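Local coordinates for glutathione S-transferase family protein (Pseudomonas putida, PDB 3LXZ), which probably conjugates reduced glutathione to a wide range of hydrophobic electrophiles, as a two-domain glutathione S-transferase, at residues V90-L93 and L94-E98; G141-A144 and P145-G149. All coordinates share one frame; numbering follows the deposited sequence.

Contact 1. Residues V90-L93 and L94-E98; sequences VREL and LKEIE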
ATOM      1  N   VAL A  90     -13.375   4.119   1.988  1.00 15.14           N
ATOM      2  CA  VAL A  90     -12.359   5.180   2.241  1.00 15.08           C
ATOM      3  C   VAL A  90     -10.969   4.588   2.103  1.00 15.00           C
ATOM      4  O   VAL A  90     -10.085   5.156   1.427  1.00 14.35           O
ATOM      5  CB  VAL A  90     -12.485   5.769   3.628  1.00 14.69           C
ATOM      6  CG1 VAL A  90     -11.252   6.652   3.976  1.00 15.45           C
ATOM      7  CG2 VAL A  90     -13.759   6.608   3.704  1.00 17.83           C
ATOM      8  N   ARG A  91     -10.762   3.443   2.755  1.00 14.05           N
ATOM      9  CA  ARG A  91      -9.441   2.800   2.712  1.00 15.23           C
ATOM     10  C   ARG A  91      -9.022   2.319   1.331  1.00 15.34           C
ATOM     11  O   ARG A  91      -7.836   2.406   0.980  1.00 14.72           O
ATOM     12  CB  ARG A  91      -9.354   1.690   3.740  1.00 15.64           C
ATOM     13  CG  ARG A  91      -9.344   2.273   5.160  1.00 16.11           C
ATOM     14  CD  ARG A  91      -9.555   1.233   6.232  1.00 18.84           C
ATOM     15  NE  ARG A  91      -9.361   1.819   7.544  1.00 17.41           N
ATOM     16  CZ  ARG A  91     -10.222   1.731   8.561  1.00 17.42           C
ATOM     17  NH1 ARG A  91     -11.354   1.062   8.444  1.00 18.52           N
ATOM     18  NH2 ARG A  91      -9.934   2.327   9.706  1.00 21.47           N
ATOM     19  N   GLU A  92      -9.977   1.791   0.564  1.00 14.96           N
ATOM     20  CA  GLU A  92      -9.745   1.471  -0.871  1.00 14.94           C
ATOM     21  C   GLU A  92      -9.289   2.705  -1.673  1.00 15.17           C
ATOM     22  O   GLU A  92      -8.270   2.682  -2.379  1.00 14.10           O
ATOM     23  CB  GLU A  92     -10.982   0.823  -1.494  1.00 15.52           C
ATOM     24  CG  GLU A  92     -10.809   0.380  -2.939  1.00 16.11           C
ATOM     25  CD  GLU A  92     -12.149   0.142  -3.626  1.00 21.46           C
ATOM     26  OE1 GLU A  92     -13.093   0.962  -3.434  1.00 22.42           O
ATOM     27  OE2 GLU A  92     -12.265  -0.869  -4.369  1.00 21.46           O
ATOM     28  N   LEU A  93     -10.043   3.795  -1.573  1.00 13.92           N
ATOM     29  CA  LEU A  93      -9.622   5.033  -2.213  1.00 15.06           C
ATOM     30  C   LEU A  93      -8.256   5.581  -1.752  1.00 14.14           C
ATOM     31  O   LEU A  93      -7.414   5.988  -2.588  1.00 14.10           O
ATOM     32  CB  LEU A  93     -10.730   6.100  -2.024  1.00 15.28           C
ATOM     33  CG  LEU A  93     -11.958   5.829  -2.915  1.00 18.04           C
ATOM     34  CD1 LEU A  93     -13.204   6.579  -2.385  1.00 16.49           C
ATOM     35  CD2 LEU A  93     -11.730   6.204  -4.381  1.00 17.06           C
ATOM     36  N   LEU A  94      -8.017   5.591  -0.440  1.00 13.86           N
ATOM     37  CA  LEU A  94      -6.711   6.003   0.076  1.00 14.38           C
ATOM     38  C   LEU A  94      -5.579   5.141  -0.527  1.00 14.88           C
ATOM     39  O   LEU A  94      -4.556   5.671  -0.988  1.00 15.52           O
ATOM     40  CB  LEU A  94      -6.665   5.927   1.607  1.00 14.39           C
ATOM     41  CG  LEU A  94      -5.393   6.474   2.298  1.00 16.70           C
ATOM     42  CD1 LEU A  94      -5.787   6.823   3.716  1.00 16.12           C
ATOM     43  CD2 LEU A  94      -4.230   5.427   2.361  1.00 16.01           C
ATOM     44  N   LYS A  95      -5.776   3.827  -0.530  1.00 14.34           N
ATOM     45  CA  LYS A  95      -4.785   2.894  -1.098  1.00 15.13           C
ATOM     46  C   LYS A  95      -4.545   3.145  -2.587  1.00 14.78           C
ATOM     47  O   LYS A  95      -3.384   3.084  -3.066  1.00 15.55           O
ATOM     48  CB  LYS A  95      -5.228   1.437  -0.943  1.00 15.00           C
ATOM     49  CG  LYS A  95      -4.092   0.441  -1.175  1.00 15.73           C
ATOM     50  CD  LYS A  95      -4.514  -0.973  -0.877  1.00 20.27           C
ATOM     51  CE  LYS A  95      -3.336  -1.986  -1.185  1.00 20.12           C
ATOM     52  NZ  LYS A  95      -2.444  -2.052  -0.000  1.00 24.68           N
ATOM     53  N   GLU A  96      -5.619   3.380  -3.325  1.00 14.97           N
ATOM     54  CA  GLU A  96      -5.484   3.636  -4.759  1.00 15.15           C
ATOM     55  C   GLU A  96      -4.682   4.900  -5.021  1.00 15.35           C
ATOM     56  O   GLU A  96      -3.883   4.963  -5.955  1.00 15.73           O
ATOM     57  CB  GLU A  96      -6.844   3.735  -5.463  1.00 15.06           C
ATOM     58  CG  GLU A  96      -7.514   2.378  -5.561  1.00 16.74           C
ATOM     59  CD  GLU A  96      -9.007   2.384  -5.849  1.00 20.87           C
ATOM     60  OE1 GLU A  96      -9.741   3.427  -5.742  1.00 20.62           O
ATOM     61  OE2 GLU A  96      -9.441   1.266  -6.189  1.00 22.28           O
ATOM     62  N   ILE A  97      -4.936   5.942  -4.241  1.00 15.12           N
ATOM     63  CA  ILE A  97      -4.212   7.181  -4.456  1.00 15.16           C
ATOM     64  C   ILE A  97      -2.736   6.960  -4.147  1.00 14.50           C
ATOM     65  O   ILE A  97      -1.862   7.350  -4.915  1.00 14.78           O
ATOM     66  CB  ILE A  97      -4.809   8.367  -3.665  1.00 14.56           C
ATOM     67  CG1 ILE A  97      -6.207   8.690  -4.167  1.00 14.45           C
ATOM     68  CG2 ILE A  97      -3.929   9.589  -3.855  1.00 15.60           C
ATOM     69  CD1 ILE A  97      -7.039   9.507  -3.113  1.00 18.13           C
ATOM     70  N   GLU A  98      -2.461   6.280  -3.046  1.00 15.29           N
ATOM     71  CA  GLU A  98      -1.088   5.964  -2.683  1.00 15.88           C
ATOM     72  C   GLU A  98      -0.370   5.147  -3.753  1.00 15.59           C
ATOM     73  O   GLU A  98       0.661   5.579  -4.235  1.00 15.28           O
ATOM     74  CB  GLU A  98      -1.010   5.269  -1.309  1.00 15.31           C
ATOM     75  CG  GLU A  98       0.422   4.917  -0.863  1.00 16.71           C
ATOM     76  CD  GLU A  98       0.466   4.311   0.528  1.00 21.36           C
ATOM     77  OE1 GLU A  98      -0.562   4.368   1.253  1.00 19.42           O
ATOM     78  OE2 GLU A  98       1.539   3.759   0.893  1.00 23.49           O
TER

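Contact 2. Residues G141-A144 and P145-G149; sequences GRFA and PYVAG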
ATOM      1  N   GLY A 141     -13.902   7.485  -7.247  1.00 20.30           N
ATOM      2  CA  GLY A 141     -14.117   8.586  -6.295  1.00 18.53           C
ATOM      3  C   GLY A 141     -15.517   9.143  -6.410  1.00 18.73           C
ATOM      4  O   GLY A 141     -16.100   9.140  -7.489  1.00 19.40           O
ATOM      5  N   ARG A 142     -16.093   9.577  -5.298  1.00 18.35           N
ATOM      6  CA  ARG A 142     -17.424  10.182  -5.330  1.00 18.56           C
ATOM      7  C   ARG A 142     -17.351  11.691  -5.568  1.00 18.10           C
ATOM      8  O   ARG A 142     -18.130  12.239  -6.350  1.00 18.18           O
ATOM      9  CB  ARG A 142     -18.175   9.902  -4.030  1.00 18.86           C
ATOM     10  CG  ARG A 142     -18.849   8.525  -3.931  1.00 23.68           C
ATOM     11  CD  ARG A 142     -17.877   7.366  -4.081  1.00 32.57           C
ATOM     12  NE  ARG A 142     -18.460   6.129  -3.554  1.00 39.23           N
ATOM     13  CZ  ARG A 142     -18.220   4.896  -3.990  1.00 40.69           C
ATOM     14  NH1 ARG A 142     -17.372   4.647  -5.009  1.00 39.31           N
ATOM     15  NH2 ARG A 142     -18.853   3.897  -3.385  1.00 43.07           N
ATOM     16  N   PHE A 143     -16.401  12.344  -4.912  1.00 17.69           N
ATOM     17  CA  PHE A 143     -16.186  13.790  -5.048  1.00 18.00           C
ATOM     18  C   PHE A 143     -17.461  14.568  -4.784  1.00 18.23           C
ATOM     19  O   PHE A 143     -17.981  15.276  -5.654  1.00 18.93           O
ATOM     20  CB  PHE A 143     -15.605  14.117  -6.413  1.00 16.89           C
ATOM     21  CG  PHE A 143     -14.216  13.648  -6.582  1.00 18.77           C
ATOM     22  CD1 PHE A 143     -13.176  14.356  -6.015  1.00 17.44           C
ATOM     23  CD2 PHE A 143     -13.943  12.451  -7.272  1.00 19.61           C
ATOM     24  CE1 PHE A 143     -11.863  13.912  -6.160  1.00 20.89           C
ATOM     25  CE2 PHE A 143     -12.663  12.000  -7.435  1.00 19.47           C
ATOM     26  CZ  PHE A 143     -11.603  12.727  -6.872  1.00 19.63           C
ATOM     27  N   ALA A 144     -17.960  14.441  -3.571  1.00 17.63           N
ATOM     28  CA  ALA A 144     -19.282  14.956  -3.265  1.00 19.08           C
ATOM     29  C   ALA A 144     -19.306  15.912  -2.079  1.00 18.59           C
ATOM     30  O   ALA A 144     -20.275  15.926  -1.353  1.00 19.78           O
ATOM     31  CB  ALA A 144     -20.277  13.776  -3.029  1.00 20.52           C
ATOM     32  N   PRO A 145     -18.306  16.795  -1.941  1.00 17.47           N
ATOM     33  CA  PRO A 145     -17.160  17.151  -2.795  1.00 16.97           C
ATOM     34  C   PRO A 145     -15.908  16.324  -2.517  1.00 17.23           C
ATOM     35  O   PRO A 145     -14.979  16.304  -3.336  1.00 18.21           O
ATOM     36  CB  PRO A 145     -16.885  18.603  -2.417  1.00 17.36           C
ATOM     37  CG  PRO A 145     -17.302  18.657  -0.963  1.00 16.83           C
ATOM     38  CD  PRO A 145     -18.517  17.787  -0.874  1.00 18.13           C
ATOM     39  N   TYR A 146     -15.890  15.679  -1.357  1.00 17.76           N
ATOM     40  CA  TYR A 146     -14.723  14.923  -0.901  1.00 17.74           C
ATOM     41  C   TYR A 146     -14.560  13.592  -1.627  1.00 17.07           C
ATOM     42  O   TYR A 146     -15.487  13.106  -2.299  1.00 16.53           O
ATOM     43  CB  TYR A 146     -14.807  14.709   0.618  1.00 17.96           C
ATOM     44  CG  TYR A 146     -14.960  15.987   1.375  1.00 19.46           C
ATOM     45  CD1 TYR A 146     -13.846  16.729   1.729  1.00 18.94           C
ATOM     46  CD2 TYR A 146     -16.223  16.458   1.754  1.00 20.52           C
ATOM     47  CE1 TYR A 146     -13.976  17.927   2.431  1.00 23.61           C
ATOM     48  CE2 TYR A 146     -16.349  17.655   2.468  1.00 23.35           C
ATOM     49  CZ  TYR A 146     -15.220  18.378   2.785  1.00 21.64           C
ATOM     50  OH  TYR A 146     -15.313  19.558   3.495  1.00 25.91           O
ATOM     51  N   VAL A 147     -13.376  13.005  -1.491  1.00 16.54           N
ATOM     52  CA  VAL A 147     -13.048  11.816  -2.252  1.00 17.45           C
ATOM     53  C   VAL A 147     -14.106  10.728  -2.154  1.00 18.00           C
ATOM     54  O   VAL A 147     -14.582  10.224  -3.192  1.00 18.82           O
ATOM     55  CB  VAL A 147     -11.628  11.234  -1.947  1.00 16.59           C
ATOM     56  CG1 VAL A 147     -11.410   9.956  -2.756  1.00 17.92           C
ATOM     57  CG2 VAL A 147     -10.554  12.235  -2.317  1.00 16.63           C
ATOM     58  N   ALA A 148     -14.506  10.413  -0.920  1.00 18.13           N
ATOM     59  CA  ALA A 148     -15.318   9.241  -0.674  1.00 18.61           C
ATOM     60  C   ALA A 148     -16.765   9.596  -0.532  1.00 19.81           C
ATOM     61  O   ALA A 148     -17.605   8.699  -0.403  1.00 19.84           O
ATOM     62  CB  ALA A 148     -14.827   8.516   0.600  1.00 19.15           C
ATOM     63  N   GLY A 149     -17.096  10.891  -0.572  1.00 19.31           N
ATOM     64  CA  GLY A 149     -18.498  11.256  -0.310  1.00 20.19           C
ATOM     65  C   GLY A 149     -18.674  12.675   0.168  1.00 20.42           C
ATOM     66  O   GLY A 149     -17.972  13.553  -0.279  1.00 19.97           O
TER

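Contact 1. Residues V90-L93 and L94-E98
The carboxylates of Glu92 and Glu96, one helical turn apart, are the flat groups of this contact. That of Glu96 lies over one face of the Glu92 carboxylate, offset toward CG of Glu92. Their planes are nearly parallel, 22° apart, and the two side chains run at a slant to each other. OE2 of Glu96 reaches CG of Glu92 at 3.6 Å, and OE1 of Glu96 lies 3.7 Å from Leu93 CD2. Glu96 has CG beside its own backbone N (chi1 -72°), which swings the chain back toward the preceding turn. There CG sits 3.3 Å from Glu92 O, a carbonyl already bonded to Glu96 N. The like charges come close, with Glu92 OE2 and Glu96 OE2 4.0 Å apart. Outside partners probably ease this: Asn140 ND2 bonds to OE1 of both glutamates, Lys89 forms a salt bridge with Glu92, and Ser61 of the second subunit bonds to Glu92 OE2. With an alanine here instead of Glu96, Asn140 would probably lose one of its two acceptors, and CG of Glu92 would lose the carboxylate that lies against it. The backbone bonds are those of an alpha-helix. Leu94 N meets Val90 O at 2.8 Å, and Ile97 N meets Leu93 O at 3.0 Å. CG1 of Ile97 also rests 3.4 Å from Leu93 O. The segment belongs to helix 84-106, in the all-helical part of the fold. Leu94 and Ile97 pack on Met158 of helix 154-174, while Ile97 also meets Leu137 of helix 120-140. Lys95 turns to Ser64 and Glu98 of the second subunit, and Leu94 touches Ser64 of its own chain, on helix 63-73, next to the glutathione-binding Thr63.

Contact 2. Residues G141-A144 and P145-G149
Phe143 meets the carbonyl of Pro145 obliquely with its ring, CD1 lying 3.8 Å from Pro145 O. The next atom round the ring, CE1, is in looser contact with Val147, 4.4 Å from its CG2. The chain doubles back here through a tight turn. Phe143 has left-handed backbone angles, and the peptide bond before Pro145 is cis. CA-H...O contacts run both ways between Phe143 and Pro145. Two carbonyls tie the turn together. Val147 O accepts Arg142 N at 2.7 Å, nearly in line with its C=O bond. It also takes Phe143 N at 3.3 Å, which comes from above the carbonyl plane. Tyr146 O accepts Ala144 N at 3.1 Å as well as Gly149 N. Arg142 bends at chi2 (59°), which brings CG to within 3.7 Å of Ala148 O; its NH1 bonds to Asn140 O. A CB on Gly141 would run into the Phe143 ring where it now lies. Gly149 has backbone angles in which a CB would jam against the preceding carbonyl. The turn lies in the loop between helices 120-140 and 154-174. Phe143 and Val147 face inward to Leu188 of helix 183-193 and Leu137 of helix 120-140. Val147 N bonds to Asp156, at the start of helix 154-174.

How the contacts relate
Contact 1 comes first along the chain, within helix 84-106. Contact 2 follows in the loop that joins helices 120-140 and 154-174. Their centres are 12 Å apart, and both lie in the C-terminal helical domain of the glutathione S-transferase fold. They touch directly. Leu93 CD1 packs 3.8 Å from Val147 CG1, and Val90 CG2 lies 3.8 Å from Ala148 CB. The loop thus closes over one flank of helix 84-106, while other flanks of that helix face the second subunit and helix 63-73. Contact 1 is buried and near the glutathione-binding Thr63. Contact 2 is at the surface, away from the glutathione-binding residues.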